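Local coordinates for putative oxidoreductase (Jannaschia sp., PDB 3C24), which probably acts as an NAD(P)-dependent oxidoreductase, joining a Rossmann-type nucleotide-binding domain to a largely helical C-terminal domain that contributes to its dimer, at residues A[57-61]-A[62-66]; A[102-106]-A[107-111]; A[217-220]-A[221-225]. All coordinates share one frame; numbering follows the deposited sequence. Where two conformers were deposited one is given.

Contact 1 (A[57-61]-A[62-66]); sequences PLTDG and DGWID
Thr-59 lays its methyl group against the root of the Trp-64 side chain, with CG2 of Thr-59 3.7 Å from CB of Trp-64 and the two side chains crossing at a slant. The methyl lies anti to the threonine backbone N, which turns it to the indole and leaves OG1 on the other branch. From CB the indole is set between its own backbone N and carbonyl carbon (chi1 60°), and this brings the CD1 edge to the carbonyl of Gly-61: Gly-61 O lies close to the ring plane, 3.3 Å from Trp-64 CD1. One face of the ring is covered by the next residue, CG1 of Ile-65 standing over its centre. Beyond the turn the indole reaches Ile-41 of strand 37-41 and Ala-15 and Leu-17 of strand 13-17. An alanine in place of Trp-64 would be likely to leave the Thr-59 methyl and these strand residues facing a gap, and the loop with a weaker hold on the sheet. The backbone is joined by water, which donates to Asp-60 O at 2.7 Å and accepts from Trp-64 N at 2.9 Å. Gly-61 makes the bend with positive phi (74°), and Ile-65 N bonds back to Asp-62 O as the chain starts to coil. The exposed carboxylates have arginine partners outside the turn, Asp-60 in a salt bridge with Arg-48 and Asp-62 in one with Arg-90. The chemistry is thus divided: an apolar wedge enters the fold, while a water bridge spans the turn and the exposed carboxylates pair with arginines elsewhere in the chain.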
loop_
_atom_site.group_PDB
_atom_site.type_symbol
_atom_site.label_atom_id
_atom_site.label_comp_id
_atom_site.label_asym_id
_atom_site.label_seq_id
_atom_site.Cartn_x
_atom_site.Cartn_y
_atom_site.Cartn_z
ATOM N N PRO A 57 -19.929 30.579 -13.640
ATOM C CA PRO A 57 -19.761 32.024 -13.719
ATOM C C PRO A 57 -18.647 32.530 -12.838
ATOM O O PRO A 57 -18.370 31.958 -11.788
ATOM C CB PRO A 57 -21.099 32.583 -13.223
ATOM C CG PRO A 57 -21.895 31.484 -12.769
ATOM C CD PRO A 57 -21.242 30.184 -13.101
ATOM N N LEU A 58 -17.992 33.589 -13.305
ATOM C CA LEU A 58 -16.932 34.256 -12.530
ATOM C C LEU A 58 -17.531 35.326 -11.648
ATOM O O LEU A 58 -18.437 36.032 -12.056
ATOM C CB LEU A 58 -15.858 34.869 -13.407
ATOM C CG LEU A 58 -14.674 33.908 -13.507
ATOM C CD1 LEU A 58 -14.150 33.651 -12.068
ATOM C CD2 LEU A 58 -15.085 32.654 -14.242
ATOM N N THR A 59 -17.062 35.398 -10.410
ATOM C CA THR A 59 -17.599 36.387 -9.475
ATOM C C THR A 59 -16.598 37.486 -9.228
ATOM O O THR A 59 -15.672 37.309 -8.446
ATOM C CB THR A 59 -18.081 35.788 -8.144
ATOM O OG1 THR A 59 -19.384 35.193 -8.308
ATOM C CG2 THR A 59 -18.211 36.924 -7.107
ATOM N N ASP A 60 -16.820 38.635 -9.887
ATOM C CA ASP A 60 -15.922 39.803 -9.790
ATOM C C ASP A 60 -16.298 40.889 -8.827
ATOM O O ASP A 60 -17.416 40.996 -8.362
ATOM C CB ASP A 60 -15.766 40.457 -11.127
ATOM C CG ASP A 60 -15.286 39.478 -12.153
ATOM O OD1 ASP A 60 -14.810 38.386 -11.713
ATOM O OD2 ASP A 60 -15.421 39.786 -13.357
ATOM N N GLY A 61 -15.310 41.728 -8.596
ATOM C CA GLY A 61 -15.440 42.792 -7.601
ATOM C C GLY A 61 -15.366 42.168 -6.223
ATOM O O GLY A 61 -14.885 41.027 -6.053
ATOM N N ASP A 62 -15.895 42.898 -5.245
ATOM C CA ASP A 62 -15.810 42.491 -3.838
ATOM C C ASP A 62 -17.129 42.363 -3.169
ATOM O O ASP A 62 -17.197 42.106 -1.979
ATOM C CB ASP A 62 -15.012 43.518 -3.029
ATOM C CG ASP A 62 -13.554 43.608 -3.455
ATOM O OD1 ASP A 62 -13.018 42.626 -4.015
ATOM O OD2 ASP A 62 -12.936 44.674 -3.217
ATOM N N GLY A 63 -18.195 42.561 -3.917
ATOM C CA GLY A 63 -19.528 42.475 -3.326
ATOM C C GLY A 63 -19.834 41.128 -2.711
ATOM O O GLY A 63 -20.695 40.980 -1.845
ATOM N N TRP A 64 -19.113 40.133 -3.189
ATOM C CA TRP A 64 -19.345 38.758 -2.725
ATOM C C TRP A 64 -19.067 38.582 -1.261
ATOM O O TRP A 64 -19.710 37.787 -0.561
ATOM C CB TRP A 64 -18.484 37.782 -3.494
ATOM C CG TRP A 64 -17.032 37.998 -3.375
ATOM C CD1 TRP A 64 -16.257 38.733 -4.186
ATOM C CD2 TRP A 64 -16.169 37.418 -2.404
ATOM N NE1 TRP A 64 -14.965 38.681 -3.775
ATOM C CE2 TRP A 64 -14.877 37.866 -2.681
ATOM C CE3 TRP A 64 -16.368 36.564 -1.317
ATOM C CZ2 TRP A 64 -13.784 37.494 -1.925
ATOM C CZ3 TRP A 64 -15.273 36.200 -0.561
ATOM C CH2 TRP A 64 -14.009 36.654 -0.866
ATOM N N ILE A 65 -18.087 39.335 -0.809
ATOM C CA ILE A 65 -17.656 39.243 0.584
ATOM C C ILE A 65 -18.841 39.386 1.554
ATOM O O ILE A 65 -18.957 38.625 2.513
ATOM C CB ILE A 65 -16.529 40.253 0.900
ATOM C CG1 ILE A 65 -15.274 39.897 0.096
ATOM C CG2 ILE A 65 -16.222 40.268 2.362
ATOM C CD1 ILE A 65 -14.148 40.905 0.211
ATOM N N ASP A 66 -19.760 40.291 1.243
ATOM C CA ASP A 66 -20.930 40.573 2.099
ATOM C C ASP A 66 -22.034 39.591 1.949
ATOM O O ASP A 66 -23.021 39.648 2.668
ATOM C CB ASP A 66 -21.573 41.931 1.783
ATOM C CG ASP A 66 -20.845 43.080 2.409
ATOM O OD1 ASP A 66 -19.734 42.874 2.951
ATOM O OD2 ASP A 66 -21.410 44.196 2.365
HETATM O O HOH W 1 -18.490 40.468 -5.980
#

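Contact 2 (A[102-106]-A[107-111]); sequences AAAPY and AGVMP
With CG anti to its carbonyl carbon (chi1 -58°) and the chain bent at chi2 (-57°) and again at chi3, the Met-110 side chain, a selenomethionine, folds back over the helix end that it follows. Its CG rests 3.7 Å from Pro-105 CA. The two side chains lie side by side and point the same way, Met-110 CG 4.1 Å from Pro-105 CG, while SE of Met-110 comes within 4.1 Å of Ala-104 CB. Val-109 meets the same methyl from its own branch: CG2, set between backbone N and carbonyl carbon, is 3.7 Å from Ala-104 CB. Behind this apolar cluster the backbone forms a Schellman motif. Val-109 N bonds to Ala-104 O at 3.3 Å, almost straight at the hydrogen (172°), and Gly-108 N bonds to Pro-105 O from above the carbonyl plane, with a weak second bond to Ala-104 O. Gly-108 has the positive phi that this ending needs. Pro-105 O is gripped again by a water that donates to it at 2.8 Å and accepts from Met-110 N, tying the departing chain to the last turn. Around the cap, Ile-80 of helix 77-87 touches both Ala-104 and Met-110, strand 117-123 offers Ile-120 to Pro-105 and Tyr-118 to Met-110, and Tyr-106 packs on helix 273-284 and bonds to Glu-185 of helix 184-217.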
loop_
_atom_site.group_PDB
_atom_site.type_symbol
_atom_site.label_atom_id
_atom_site.label_comp_id
_atom_site.label_asym_id
_atom_site.label_seq_id
_atom_site.Cartn_x
_atom_site.Cartn_y
_atom_site.Cartn_z
ATOM N N ALA A 102 -4.684 21.157 7.860
ATOM C CA ALA A 102 -4.364 21.598 9.212
ATOM C C ALA A 102 -3.019 22.291 9.378
ATOM O O ALA A 102 -2.737 22.773 10.465
ATOM C CB ALA A 102 -4.401 20.400 10.218
ATOM N N ALA A 103 -2.173 22.275 8.343
ATOM C CA ALA A 103 -0.828 22.820 8.496
ATOM C C ALA A 103 -0.759 24.269 8.994
ATOM O O ALA A 103 -0.182 24.542 10.041
ATOM C CB ALA A 103 -0.008 22.643 7.154
ATOM N N ALA A 104 -1.341 25.199 8.249
ATOM C CA ALA A 104 -1.283 26.625 8.674
ATOM C C ALA A 104 -1.947 26.853 10.033
ATOM O O ALA A 104 -1.397 27.502 10.907
ATOM C CB ALA A 104 -1.872 27.560 7.581
ATOM N N PRO A 105 -3.140 26.300 10.246
ATOM C CA PRO A 105 -3.828 26.395 11.524
ATOM C C PRO A 105 -2.955 25.922 12.669
ATOM O O PRO A 105 -2.809 26.616 13.678
ATOM C CB PRO A 105 -5.000 25.444 11.302
ATOM C CG PRO A 105 -5.319 25.712 9.926
ATOM C CD PRO A 105 -4.013 25.663 9.253
ATOM N N TYR A 106 -2.376 24.746 12.520
ATOM C CA TYR A 106 -1.584 24.153 13.635
ATOM C C TYR A 106 -0.255 24.868 13.801
ATOM O O TYR A 106 0.313 24.908 14.899
ATOM C CB TYR A 106 -1.393 22.630 13.455
ATOM C CG TYR A 106 -0.958 21.928 14.704
ATOM C CD1 TYR A 106 -1.731 21.967 15.830
ATOM C CD2 TYR A 106 0.249 21.239 14.760
ATOM C CE1 TYR A 106 -1.325 21.351 16.999
ATOM C CE2 TYR A 106 0.655 20.630 15.900
ATOM C CZ TYR A 106 -0.141 20.683 17.027
ATOM O OH TYR A 106 0.225 20.052 18.175
ATOM N N ALA A 107 0.225 25.452 12.720
ATOM C CA ALA A 107 1.487 26.223 12.762
ATOM C C ALA A 107 1.313 27.485 13.553
ATOM O O ALA A 107 2.281 28.099 14.005
ATOM C CB ALA A 107 1.978 26.569 11.381
ATOM N N GLY A 108 0.054 27.879 13.693
ATOM C CA GLY A 108 -0.301 29.055 14.458
ATOM C C GLY A 108 -0.240 30.364 13.693
ATOM O O GLY A 108 -0.124 31.436 14.298
ATOM N N VAL A 109 -0.410 30.278 12.387
ATOM C CA VAL A 109 -0.283 31.463 11.514
ATOM C C VAL A 109 -1.594 32.061 11.076
ATOM O O VAL A 109 -1.604 33.073 10.384
ATOM C CB VAL A 109 0.628 31.168 10.280
ATOM C CG1 VAL A 109 1.989 30.675 10.761
ATOM C CG2 VAL A 109 0.041 30.144 9.345
HETATM N N MSE A 110 -2.709 31.466 11.485
HETATM C CA MSE A 110 -4.037 32.043 11.138
HETATM C C MSE A 110 -4.232 33.342 11.896
HETATM O O MSE A 110 -3.871 33.444 13.080
HETATM C CB MSE A 110 -5.210 31.080 11.415
HETATM C CG MSE A 110 -5.113 29.744 10.682
HETATM SE SE MSE A 110 -4.958 29.935 8.736
HETATM C CE MSE A 110 -6.674 30.559 8.404
ATOM N N PRO A 111 -4.778 34.371 11.224
ATOM C CA PRO A 111 -4.947 35.618 11.957
ATOM C C PRO A 111 -5.894 35.466 13.092
ATOM O O PRO A 111 -6.832 34.690 13.018
ATOM C CB PRO A 111 -5.565 36.568 10.925
ATOM C CG PRO A 111 -5.444 35.927 9.636
ATOM C CD PRO A 111 -5.194 34.474 9.821
HETATM O O HOH W 2 -3.349 29.375 13.422
#

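Contact 3 (A[217-220]-A[221-225]); sequences YGID and RQAAL
Asp-220, Arg-221 and Ile-219 share most of the contact at the start of helix 221-239, Asp-220 having the largest part, though it stays open to solvent. It stands at the N-cap position, yet its carboxylate makes no capping bond. The side chain leaves with CG anti to the backbone N (chi1 -174°), running beside the start of the helix so that OD2 lies 3.7 Å from Gln-222 CB. The link to a helix amide is made by water instead: a water molecule donates to Asp-220 OD1 over a short 2.5 Å and accepts from Gln-222 N at 3.2 Å. The carbonyl of the same residue does the more regular work. Asp-220 O receives Ala-224 N at 3.1 Å, with the donor nearly in line with the C=O bond and an angle of 163° at the hydrogen, and also takes a weak bond from Ala-223 N.

Ile-219 closes the apolar side. Its CG2 branch meets the small residues of the turn, 4.0 Å from Ala-223 CB and 4.2 Å from Ala-224 CB, and the side chain also packs on Cys-213 of helix 184-217 and Gln-186 of the second subunit. Arg-221 turns away from the cap: its backbone and CB lie against Asp-220, and in the conformer described the extended chain reaches a salt bridge with Asp-211 on helix 184-217. Gln-222 likewise sends its amide on, to Asp-226.

The corner between the two helices has an apolar side, turned to Cys-213 and the second subunit, and a polar one carrying Asp-220. The negative Asp-220 carboxylate beside the helix N-terminus, joined to a backbone N-H through water, would be expected to interact favourably with the helix dipole, though less directly than a true side-chain cap.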
loop_
_atom_site.group_PDB
_atom_site.type_symbol
_atom_site.label_atom_id
_atom_site.label_comp_id
_atom_site.label_asym_id
_atom_site.label_seq_id
_atom_site.Cartn_x
_atom_site.Cartn_y
_atom_site.Cartn_z
ATOM N N TYR A 217 21.990 -4.440 -7.517
ATOM C CA TYR A 217 22.046 -5.892 -7.566
ATOM C C TYR A 217 21.674 -6.543 -8.892
ATOM O O TYR A 217 21.539 -7.758 -8.977
ATOM C CB TYR A 217 21.233 -6.479 -6.437
ATOM C CG TYR A 217 21.737 -5.964 -5.114
ATOM C CD1 TYR A 217 23.016 -6.253 -4.719
ATOM C CD2 TYR A 217 20.961 -5.187 -4.297
ATOM C CE1 TYR A 217 23.513 -5.817 -3.534
ATOM C CE2 TYR A 217 21.465 -4.709 -3.089
ATOM C CZ TYR A 217 22.732 -5.011 -2.726
ATOM O OH TYR A 217 23.258 -4.534 -1.542
ATOM N N GLY A 218 21.494 -5.696 -9.882
ATOM C CA GLY A 218 21.268 -6.134 -11.265
ATOM C C GLY A 218 19.922 -6.725 -11.576
ATOM O O GLY A 218 19.795 -7.400 -12.589
ATOM N N ILE A 219 18.949 -6.534 -10.693
ATOM C CA ILE A 219 17.635 -7.110 -10.906
ATOM C C ILE A 219 16.859 -6.237 -11.874
ATOM O O ILE A 219 16.799 -5.026 -11.731
ATOM C CB ILE A 219 16.849 -7.261 -9.587
ATOM C CG1 ILE A 219 17.648 -8.152 -8.620
ATOM C CG2 ILE A 219 15.463 -7.823 -9.859
ATOM C CD1 ILE A 219 17.196 -8.147 -7.159
ATOM N N ASP A 220 16.321 -6.879 -12.889
ATOM C CA ASP A 220 15.444 -6.184 -13.840
ATOM C C ASP A 220 14.464 -5.349 -13.046
ATOM O O ASP A 220 13.778 -5.848 -12.168
ATOM C CB ASP A 220 14.641 -7.164 -14.696
ATOM C CG ASP A 220 13.829 -6.477 -15.784
ATOM O OD1 ASP A 220 14.295 -5.451 -16.352
ATOM O OD2 ASP A 220 12.746 -7.000 -16.111
ATOM N N ARG A 221 14.333 -4.074 -13.395
ATOM C CA ARG A 221 13.436 -3.221 -12.566
ATOM C C ARG A 221 11.991 -3.687 -12.580
ATOM O O ARG A 221 11.369 -3.603 -11.550
ATOM C CB ARG A 221 13.556 -1.688 -12.846
ATOM C CG ARG A 221 12.935 -0.786 -11.704
ATOM C CD ARG A 221 13.060 0.739 -11.956
ATOM N NE ARG A 221 12.691 1.527 -10.757
ATOM C CZ ARG A 221 11.490 1.993 -10.496
ATOM N NH1 ARG A 221 10.499 1.784 -11.352
ATOM N NH2 ARG A 221 11.289 2.675 -9.379
ATOM N N GLN A 222 11.493 -4.195 -13.686
ATOM C CA GLN A 222 10.109 -4.665 -13.730
ATOM C C GLN A 222 9.913 -5.852 -12.790
ATOM O O GLN A 222 8.853 -6.031 -12.233
ATOM C CB GLN A 222 9.682 -5.077 -15.137
ATOM C CG GLN A 222 8.168 -5.274 -15.242
ATOM C CD GLN A 222 7.377 -3.980 -14.918
ATOM O OE1 GLN A 222 7.583 -2.937 -15.558
ATOM N NE2 GLN A 222 6.431 -4.061 -13.967
ATOM N N ALA A 223 10.938 -6.661 -12.667
ATOM C CA ALA A 223 10.889 -7.813 -11.737
ATOM C C ALA A 223 10.772 -7.310 -10.337
ATOM O O ALA A 223 9.943 -7.789 -9.544
ATOM C CB ALA A 223 12.144 -8.733 -11.870
ATOM N N ALA A 224 11.635 -6.351 -9.974
ATOM C CA ALA A 224 11.617 -5.821 -8.592
ATOM C C ALA A 224 10.325 -5.109 -8.306
ATOM O O ALA A 224 9.784 -5.185 -7.194
ATOM C CB ALA A 224 12.794 -4.900 -8.344
ATOM N N LEU A 225 9.846 -4.376 -9.297
ATOM C CA LEU A 225 8.566 -3.631 -9.169
ATOM C C LEU A 225 7.402 -4.581 -8.975
ATOM O O LEU A 225 6.587 -4.385 -8.097
ATOM C CB LEU A 225 8.277 -2.722 -10.372
ATOM C CG LEU A 225 8.930 -1.354 -10.519
ATOM C CD1 LEU A 225 8.756 -0.864 -11.959
ATOM C CD2 LEU A 225 8.363 -0.311 -9.501
HETATM O O HOH W 3 12.548 -3.668 -16.654
#

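How the contacts relate
The three contacts are local turns spaced along the chain and do not touch one another. Contacts 1 and 2 both flank the sheet of the probable nucleotide-binding domain, their centres 26 Å apart and their nearest atoms about 13 Å apart: contact 1 lies against strands 37-41 and 13-17, whereas contact 2 follows strand 96-99 and leads to strand 117-123. Contact 3 belongs to the helical part, its centre 55 Å from that of contact 1, across the chain's centre, and 43 Å from that of contact 2. Helix 184-217 connects the two regions, touching contact 2 near its start and turning into contact 3 at its end, where the second subunit packs.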